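Local coordinates for protein afamin (Homo sapiens, PDB 6FAK) that carries hydrophobic molecules in body fluids, binding vitamin E and keeping lipidated Wnt proteins soluble and active in one-to-one complexes, at residues S136-F141 against T159-F164; A29-V34 against E144-N149. All coordinates share one frame; numbering follows the deposited sequence.

Contact 1 (S136-F141 against T159-F164)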
loop_
_atom_site.group_PDB
_atom_site.type_symbol
_atom_site.label_atom_id
_atom_site.label_comp_id
_atom_site.label_asym_id
_atom_site.label_seq_id
_atom_site.Cartn_x
_atom_site.Cartn_y
_atom_site.Cartn_z
ATOM N N SER A 136 10.086 23.884 13.535
ATOM C CA SER A 136 8.846 23.531 14.239
ATOM C C SER A 136 7.694 23.077 13.342
ATOM O O SER A 136 6.935 22.179 13.728
ATOM C CB SER A 136 8.346 24.679 15.091
ATOM O OG SER A 136 7.228 24.256 15.867
ATOM N N LEU A 137 7.556 23.694 12.168
ATOM C CA LEU A 137 6.456 23.386 11.265
ATOM C C LEU A 137 6.660 22.027 10.655
ATOM O O LEU A 137 5.737 21.241 10.586
ATOM C CB LEU A 137 6.344 24.422 10.151
ATOM C CG LEU A 137 5.124 24.246 9.232
ATOM C CD1 LEU A 137 3.927 24.983 9.809
ATOM C CD2 LEU A 137 5.420 24.702 7.810
ATOM N N LEU A 138 7.855 21.777 10.162
ATOM C CA LEU A 138 8.175 20.512 9.555
ATOM C C LEU A 138 8.155 19.393 10.609
ATOM O O LEU A 138 7.722 18.292 10.299
ATOM C CB LEU A 138 9.527 20.576 8.833
ATOM C CG LEU A 138 9.788 19.557 7.707
ATOM C CD1 LEU A 138 10.232 20.235 6.416
ATOM C CD2 LEU A 138 10.798 18.491 8.113
ATOM N N ASN A 139 8.633 19.667 11.827
ATOM C CA ASN A 139 8.568 18.697 12.917
ATOM C C ASN A 139 7.125 18.277 13.200
ATOM O O ASN A 139 6.851 17.095 13.269
ATOM C CB ASN A 139 9.209 19.195 14.204
ATOM C CG ASN A 139 10.735 19.127 14.183
ATOM O OD1 ASN A 139 11.335 18.482 13.327
ATOM N ND2 ASN A 139 11.368 19.801 15.147
ATOM N N HIS A 140 6.216 19.242 13.323
ATOM C CA HIS A 140 4.804 18.940 13.601
ATOM C C HIS A 140 4.112 18.249 12.415
ATOM O O HIS A 140 3.353 17.282 12.604
ATOM C CB HIS A 140 4.038 20.196 14.050
ATOM C CG HIS A 140 2.696 19.900 14.652
ATOM N ND1 HIS A 140 2.465 19.905 16.009
ATOM C CD2 HIS A 140 1.515 19.577 14.075
ATOM C CE1 HIS A 140 1.203 19.591 16.240
ATOM N NE2 HIS A 140 0.604 19.393 15.083
ATOM N N PHE A 141 4.395 18.701 11.193
ATOM C CA PHE A 141 3.905 18.006 9.961
ATOM C C PHE A 141 4.269 16.500 9.916
ATOM O O PHE A 141 3.410 15.651 9.693
ATOM C CB PHE A 141 4.496 18.687 8.706
ATOM C CG PHE A 141 4.288 17.911 7.423
ATOM C CD1 PHE A 141 3.089 18.005 6.722
ATOM C CD2 PHE A 141 5.285 17.084 6.933
ATOM C CE1 PHE A 141 2.884 17.282 5.567
ATOM C CE2 PHE A 141 5.100 16.366 5.775
ATOM C CZ PHE A 141 3.891 16.469 5.101
ATOM N N THR A 159 11.014 12.112 1.879
ATOM C CA THR A 159 10.758 12.664 0.570
ATOM C C THR A 159 9.437 13.440 0.515
ATOM O O THR A 159 9.349 14.549 -0.097
ATOM C CB THR A 159 10.781 11.553 -0.502
ATOM O OG1 THR A 159 12.091 10.979 -0.536
ATOM C CG2 THR A 159 10.434 12.103 -1.889
ATOM N N VAL A 160 8.407 12.853 1.103
ATOM C CA VAL A 160 7.121 13.516 1.202
ATOM C C VAL A 160 7.267 14.860 1.961
ATOM O O VAL A 160 6.750 15.861 1.497
ATOM C CB VAL A 160 6.036 12.532 1.767
ATOM C CG1 VAL A 160 4.776 13.250 2.208
ATOM C CG2 VAL A 160 5.675 11.532 0.683
ATOM N N ALA A 161 8.000 14.896 3.078
ATOM C CA ALA A 161 8.200 16.137 3.854
ATOM C C ALA A 161 8.913 17.182 3.031
ATOM O O ALA A 161 8.518 18.356 3.082
ATOM C CB ALA A 161 8.992 15.883 5.137
ATOM N N VAL A 162 9.908 16.754 2.264
ATOM C CA VAL A 162 10.657 17.658 1.363
ATOM C C VAL A 162 9.723 18.310 0.318
ATOM O O VAL A 162 9.747 19.520 0.131
ATOM C CB VAL A 162 11.843 16.935 0.666
ATOM C CG1 VAL A 162 12.391 17.738 -0.499
ATOM C CG2 VAL A 162 12.964 16.693 1.666
ATOM N N HIS A 163 8.934 17.493 -0.366
ATOM C CA HIS A 163 7.993 17.984 -1.353
ATOM C C HIS A 163 6.894 18.859 -0.751
ATOM O O HIS A 163 6.524 19.892 -1.351
ATOM C CB HIS A 163 7.486 16.845 -2.189
ATOM C CG HIS A 163 8.517 16.391 -3.158
ATOM N ND1 HIS A 163 8.459 16.707 -4.496
ATOM C CD2 HIS A 163 9.718 15.799 -2.965
ATOM C CE1 HIS A 163 9.535 16.236 -5.103
ATOM N NE2 HIS A 163 10.315 15.680 -4.195
ATOM N N PHE A 164 6.450 18.505 0.456
ATOM C CA PHE A 164 5.478 19.312 1.139
ATOM C C PHE A 164 6.066 20.689 1.460
ATOM O O PHE A 164 5.402 21.694 1.262
ATOM C CB PHE A 164 4.846 18.589 2.336
ATOM C CG PHE A 164 3.513 17.912 2.003
ATOM C CD1 PHE A 164 2.411 18.669 1.608
ATOM C CD2 PHE A 164 3.356 16.520 2.097
ATOM C CE1 PHE A 164 1.191 18.057 1.327
ATOM C CE2 PHE A 164 2.125 15.901 1.843
ATOM C CZ PHE A 164 1.045 16.671 1.438
#
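Phe141 of helix 134-148 meets Ala161 and Phe164 of helix 154-171, and Leu138 touches Ala161, as part of the apolar packing between two consecutive helices of the first albumin domain. The segment axes stay 10.9 Å apart at their nearest and run at 134°, a separation that the large side chains Phe141 and Phe164 span, while small Ala161 lets the Phe141 ring come up to its backbone. Phe141 does most of the reaching. Its CG lies anti to the backbone N (chi1 169°), which starts the ring on its way to the second helix. There CE2 comes to 3.7 Å from Ala161 CA and 4.0 Å from Ala161 CB; the small methyl of alanine allows the ring this close to the helix. The CE1 side of the ring lies over one face of Phe164, displaced toward the rim. The ring planes meet obliquely at 58°, although the exact spacing of this pair is doubtful. Val160 adds CG1 at the edge of the Phe141 ring, 4.4 Å from CZ.

The all-helical albumin domain joins such helices by short turns and disulfides, and helix 154-171 leads into the adjacent Cys171 and Cys172, a Cys-Cys doublet characteristic of the family; Cys171 is bonded to Cys180 and Cys172 probably to Cys127. Phe164 also packs on Ala185 and Val188 of helix 177-209, so the same side chain touches both that helix and Phe141.

Leu138, one turn before Phe141, touches Ala161 more lightly, with CD2 4.3 Å from Ala161 CB. A branched aliphatic chain suits a place that must meet two neighbours, since Leu138 also packs on Tyr24 of helix 22-33.

Contact 2 (A29-V34 against E144-N149)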
loop_
_atom_site.group_PDB
_atom_site.type_symbol
_atom_site.label_atom_id
_atom_site.label_comp_id
_atom_site.label_asym_id
_atom_site.label_seq_id
_atom_site.Cartn_x
_atom_site.Cartn_y
_atom_site.Cartn_z
ATOM N N ALA A 29 9.944 7.541 13.849
ATOM C CA ALA A 29 9.926 6.234 14.567
ATOM C C ALA A 29 8.913 6.226 15.749
ATOM O O ALA A 29 8.136 5.302 15.916
ATOM C CB ALA A 29 11.316 5.910 15.081
ATOM N N PHE A 30 9.015 7.254 16.583
ATOM C CA PHE A 30 8.224 7.364 17.787
ATOM C C PHE A 30 6.747 7.474 17.450
ATOM O O PHE A 30 5.949 6.701 17.982
ATOM C CB PHE A 30 8.681 8.548 18.628
ATOM C CG PHE A 30 8.148 8.577 20.047
ATOM C CD1 PHE A 30 7.442 7.545 20.623
ATOM C CD2 PHE A 30 8.415 9.678 20.822
ATOM C CE1 PHE A 30 7.003 7.609 21.947
ATOM C CE2 PHE A 30 7.943 9.804 22.136
ATOM C CZ PHE A 30 7.257 8.738 22.718
ATOM N N ALA A 31 6.439 8.324 16.472
ATOM C CA ALA A 31 5.050 8.563 16.038
ATOM C C ALA A 31 4.419 7.346 15.426
ATOM O O ALA A 31 3.218 7.104 15.620
ATOM C CB ALA A 31 4.979 9.757 15.083
ATOM N N GLN A 32 5.206 6.553 14.683
ATOM C CA GLN A 32 4.666 5.311 14.089
ATOM C C GLN A 32 4.449 4.203 15.133
ATOM O O GLN A 32 3.444 3.517 15.074
ATOM C CB GLN A 32 5.572 4.780 12.961
ATOM C CG GLN A 32 5.663 5.718 11.775
ATOM C CD GLN A 32 6.407 5.108 10.606
ATOM O OE1 GLN A 32 7.497 4.533 10.791
ATOM N NE2 GLN A 32 5.851 5.284 9.385
ATOM N N TYR A 33 5.421 4.004 16.032
ATOM C CA TYR A 33 5.300 3.014 17.070
ATOM C C TYR A 33 4.240 3.327 18.131
ATOM O O TYR A 33 3.567 2.422 18.638
ATOM C CB TYR A 33 6.671 2.756 17.715
ATOM C CG TYR A 33 7.550 1.805 16.888
ATOM C CD1 TYR A 33 7.096 0.535 16.514
ATOM C CD2 TYR A 33 8.831 2.146 16.543
ATOM C CE1 TYR A 33 7.904 -0.339 15.800
ATOM C CE2 TYR A 33 9.650 1.282 15.813
ATOM C CZ TYR A 33 9.179 0.056 15.459
ATOM O OH TYR A 33 9.998 -0.801 14.755
ATOM N N VAL A 34 4.111 4.602 18.486
ATOM C CA VAL A 34 3.257 5.039 19.612
ATOM C C VAL A 34 2.421 6.187 19.068
ATOM O O VAL A 34 2.745 7.390 19.210
ATOM C CB VAL A 34 4.074 5.458 20.868
ATOM C CG1 VAL A 34 3.131 5.655 22.048
ATOM C CG2 VAL A 34 5.122 4.414 21.250
ATOM N N GLU A 144 2.490 14.468 12.481
ATOM C CA GLU A 144 1.085 14.266 12.182
ATOM C C GLU A 144 0.923 13.271 11.036
ATOM O O GLU A 144 0.020 12.386 11.083
ATOM C CB GLU A 144 0.355 15.596 11.893
ATOM C CG GLU A 144 0.282 16.608 13.074
ATOM C CD GLU A 144 -0.571 16.199 14.273
ATOM O OE1 GLU A 144 -1.185 15.115 14.257
ATOM O OE2 GLU A 144 -0.631 16.997 15.263
ATOM N N VAL A 145 1.835 13.327 10.067
ATOM C CA VAL A 145 1.825 12.375 8.955
ATOM C C VAL A 145 2.200 10.953 9.392
ATOM O O VAL A 145 1.506 9.986 9.066
ATOM C CB VAL A 145 2.677 12.890 7.773
ATOM C CG1 VAL A 145 2.662 11.878 6.645
ATOM C CG2 VAL A 145 2.056 14.183 7.225
ATOM N N ALA A 146 3.268 10.814 10.177
ATOM C CA ALA A 146 3.777 9.498 10.552
ATOM C C ALA A 146 2.823 8.696 11.451
ATOM O O ALA A 146 2.616 7.518 11.237
ATOM C CB ALA A 146 5.119 9.630 11.220
ATOM N N ARG A 147 2.187 9.358 12.415
ATOM C CA ARG A 147 1.220 8.667 13.281
ATOM C C ARG A 147 0.003 8.193 12.519
ATOM O O ARG A 147 -0.597 7.184 12.905
ATOM C CB ARG A 147 0.826 9.526 14.512
ATOM C CG ARG A 147 0.088 10.827 14.189
ATOM C CD ARG A 147 0.278 11.886 15.294
ATOM N NE ARG A 147 -0.203 11.382 16.585
ATOM C CZ ARG A 147 -1.214 11.866 17.290
ATOM N NH1 ARG A 147 -1.875 12.945 16.866
ATOM N NH2 ARG A 147 -1.576 11.266 18.418
ATOM N N ARG A 148 -0.311 8.868 11.409
ATOM C CA ARG A 148 -1.428 8.453 10.546
ATOM C C ARG A 148 -1.023 7.478 9.441
ATOM O O ARG A 148 -1.895 6.947 8.776
ATOM C CB ARG A 148 -2.117 9.664 9.927
ATOM C CG ARG A 148 -2.976 10.460 10.930
ATOM C CD ARG A 148 -3.370 11.849 10.385
ATOM N NE ARG A 148 -4.185 12.575 11.375
ATOM C CZ ARG A 148 -3.709 13.246 12.404
ATOM N NH1 ARG A 148 -2.388 13.406 12.559
ATOM N NH2 ARG A 148 -4.548 13.762 13.307
ATOM N N ASN A 149 0.271 7.233 9.284
ATOM C CA ASN A 149 0.825 6.369 8.222
ATOM C C ASN A 149 1.912 5.492 8.864
ATOM O O ASN A 149 3.101 5.629 8.550
ATOM C CB ASN A 149 1.376 7.234 7.054
ATOM C CG ASN A 149 0.300 7.991 6.349
ATOM O OD1 ASN A 149 -0.333 7.442 5.478
ATOM N ND2 ASN A 149 0.034 9.258 6.770
HETATM O O HOH W 1 2.080 9.977 18.053
#
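Ala31 and Ala146 face each other methyl to methyl, their CB atoms 3.9 Å apart, where the axes of the two helical segments come within 7.4 Å at an angle of 37°. Alanine suits both places because its single methyl allows the backbones this close. Beside the pair, Arg147 CA stands 3.5 Å from Ala31 O in a CA-H...O contact, a further sign of close backbones.

Gln32 lies next to the methyl of Ala146. Its CG packs there and comes within 3.6 Å of Ala146 O, while the chain runs on extended to carry the amide to the end of the other helix. NE2 donates to Asn149 O over 2.9 Å, lying in the carbonyl plane with a C=O...donor angle of 146°. Its second bond goes to Val152 O, so one amide holds two carbonyls of the turn between helices 134-148 and 154-171 of this albumin domain. An alanine here would probably leave both carbonyls without this donor, open a gap beside Ala146 and leave the turn freer to shift. Leu157 of helix 154-171 covers the apolar part of this corner, touching Gln32 and Ala146.

Past Ala31, Arg147 serves the C-terminal end of helix 22-33. Its CG sits between the backbone N and the carbonyl carbon (chi1 64°), and the chain bends again at chi3. A water accepts from NE and donates to Val34 O, while NH2 bonds Gln35 O. Glu144 joins the two arginines in a salt-bridge network, strong toward Arg148, whose NH1 is 2.7 Å from Glu144 OE1, and weak toward Arg147 NH1.

Overall arrangement
Both contacts draw on helix 134-148 of the first albumin domain, at successive parts of its length, and their centres are 13 Å apart. Contact 1 pairs it with helix 154-171, which follows it directly in the chain; contact 2 pairs it with helix 22-33, over a hundred residues earlier. The first is only partly buried and wholly apolar across its interface, with aromatic rings spanning widely spaced helices. The second is buried throughout, and there alanines let the helices approach closely while glutamine and arginine serve backbone carbonyls at the helix ends. Helix 154-171 links the two, since its Leu157 also covers contact 2.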